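Local structure of C24 protein (Bizionia argentinensis JUB59, 6OV6) at the interface of chains A and B. The protein probably forms the receptor-binding tip of the long tail fibre of a temperate bacteriophage, and binds metal ions. Numbering follows the deposited sequence. Chains: chain A/B, C24 protein.

The interface of chains A and B. Residues chain A 164, 267-269; chain B 164, 166, 175, 180.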
loop_
_atom_site.group_PDB
_atom_site.type_symbol
_atom_site.label_atom_id
_atom_site.label_comp_id
_atom_site.label_asym_id
_atom_site.label_seq_id
_atom_site.Cartn_x
_atom_site.Cartn_y
_atom_site.Cartn_z
ATOM N N PHE A 164 -5.103 1.612 -3.321
ATOM C CA PHE A 164 -3.991 1.200 -2.452
ATOM C C PHE A 164 -3.987 -0.316 -2.548
ATOM O O PHE A 164 -5.020 -0.946 -2.356
ATOM C CB PHE A 164 -4.275 1.603 -0.997
ATOM C CG PHE A 164 -4.155 3.087 -0.816
ATOM C CD1 PHE A 164 -2.919 3.668 -0.506
ATOM C CD2 PHE A 164 -5.257 3.916 -1.021
ATOM C CE1 PHE A 164 -2.803 5.061 -0.350
ATOM C CE2 PHE A 164 -5.140 5.315 -0.892
ATOM C CZ PHE A 164 -3.914 5.875 -0.552
ATOM N N TYR A 267 0.345 9.090 1.261
ATOM C CA TYR A 267 0.346 8.410 -0.042
ATOM C C TYR A 267 1.183 9.130 -1.095
ATOM O O TYR A 267 1.478 10.317 -0.957
ATOM C CB TYR A 267 -1.107 8.156 -0.516
ATOM C CG TYR A 267 -1.925 9.391 -0.862
ATOM C CD1 TYR A 267 -1.722 10.075 -2.069
ATOM C CD2 TYR A 267 -2.951 9.831 -0.020
ATOM C CE1 TYR A 267 -2.515 11.179 -2.415
ATOM C CE2 TYR A 267 -3.771 10.904 -0.373
ATOM C CZ TYR A 267 -3.547 11.573 -1.570
ATOM O OH TYR A 267 -4.310 12.664 -1.883
ATOM N N TYR A 268 1.547 8.402 -2.149
ATOM C CA TYR A 268 2.357 8.909 -3.261
ATOM C C TYR A 268 1.802 8.242 -4.525
ATOM O O TYR A 268 1.722 7.009 -4.601
ATOM C CB TYR A 268 3.834 8.536 -3.043
ATOM C CG TYR A 268 4.798 9.346 -3.885
ATOM C CD1 TYR A 268 5.601 10.328 -3.310
ATOM C CD2 TYR A 268 4.930 9.113 -5.254
ATOM C CE1 TYR A 268 6.528 11.047 -4.075
ATOM C CE2 TYR A 268 5.832 9.842 -6.028
ATOM C CZ TYR A 268 6.603 10.834 -5.440
ATOM O OH TYR A 268 7.498 11.546 -6.212
ATOM N N THR A 269 1.405 9.071 -5.515
ATOM C CA THR A 269 0.796 8.559 -6.728
ATOM C C THR A 269 1.835 8.031 -7.729
ATOM O O THR A 269 2.730 8.759 -8.154
ATOM C CB THR A 269 -0.110 9.636 -7.402
ATOM O OG1 THR A 269 -1.042 10.154 -6.459
ATOM C CG2 THR A 269 -0.852 9.086 -8.627
ATOM N N PHE B 164 2.835 5.111 1.223
ATOM C CA PHE B 164 1.920 4.069 0.751
ATOM C C PHE B 164 1.646 4.462 -0.706
ATOM O O PHE B 164 1.312 5.605 -0.974
ATOM C CB PHE B 164 0.610 4.108 1.555
ATOM C CG PHE B 164 0.823 3.576 2.952
ATOM C CD1 PHE B 164 0.604 2.229 3.241
ATOM C CD2 PHE B 164 1.264 4.414 3.975
ATOM C CE1 PHE B 164 0.827 1.725 4.539
ATOM C CE2 PHE B 164 1.461 3.923 5.269
ATOM C CZ PHE B 164 1.241 2.581 5.549
ATOM N N VAL B 166 -0.441 4.837 -4.111
ATOM C CA VAL B 166 -1.800 4.867 -4.625
ATOM C C VAL B 166 -1.746 4.961 -6.161
ATOM O O VAL B 166 -0.906 5.660 -6.714
ATOM C CB VAL B 166 -2.667 5.974 -3.974
ATOM C CG1 VAL B 166 -2.101 7.368 -4.279
ATOM C CG2 VAL B 166 -4.142 5.845 -4.408
ATOM N N TYR B 175 -5.272 12.062 -7.673
ATOM C CA TYR B 175 -4.282 11.133 -8.234
ATOM C C TYR B 175 -3.999 11.301 -9.726
ATOM O O TYR B 175 -3.516 10.357 -10.348
ATOM C CB TYR B 175 -4.787 9.687 -8.001
ATOM C CG TYR B 175 -5.367 9.415 -6.623
ATOM C CD1 TYR B 175 -4.636 9.698 -5.466
ATOM C CD2 TYR B 175 -6.604 8.796 -6.476
ATOM C CE1 TYR B 175 -5.145 9.423 -4.203
ATOM C CE2 TYR B 175 -7.125 8.518 -5.215
ATOM C CZ TYR B 175 -6.373 8.809 -4.080
ATOM O OH TYR B 175 -6.826 8.538 -2.815
ATOM N N LYS B 180 1.643 13.126 -6.983
ATOM C CA LYS B 180 0.656 13.782 -6.115
ATOM C C LYS B 180 0.612 13.022 -4.797
ATOM O O LYS B 180 0.607 11.776 -4.782
ATOM C CB LYS B 180 -0.741 13.836 -6.739
ATOM C CG LYS B 180 -0.864 14.918 -7.819
ATOM C CD LYS B 180 -2.291 15.266 -8.128
ATOM C CE LYS B 180 -2.362 16.665 -8.696
ATOM N NZ LYS B 180 -3.748 17.030 -9.074
#
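Strand 267-275 of chain A runs parallel to strand 164-167 of chain B, pairing A:Tyr267 with B:Phe164 and A:Thr269 with B:Val166, in an intermolecular beta-sheet that likely contributes to holding together the three chains of the assembly, as expected of a trimeric tail fibre. A:Tyr268 serves through its backbone: its N donates to O of B:Phe164 (3.0 Å), and its O accepts a nearly straight bond, 169° at the hydrogen, from N of B:Val166 at 3.1 Å. A:Phe164 pairs antiparallel with B:Val166, so this valine meets chain A on two sides. Its branched side chain suits such a place, because each branch can serve a different neighbour. CB lies over one face of the A:Phe164 ring, 3.9 Å from its centroid, while CG2 reaches the same ring at CE2. CG1, set between the backbone N and the carbonyl carbon (chi1 63°), turns instead to CD1 of A:Tyr267, 3.5 Å away. The A:Tyr267 ring is broad enough to touch a second residue: CE1 of B:Tyr175 stands over its face near the rim, the two ring planes inclined at 72° in an edge-to-face contact. Threonine combines a methyl with a hydroxyl, and A:Thr269 uses both, CG2 packing near the backbone of B:Tyr175. The carbonyl O of B:Lys180 takes two bonds from this threonine, one from N and one from the hydroxyl OG1, which lies above the carbonyl plane at 2.9 Å from that O.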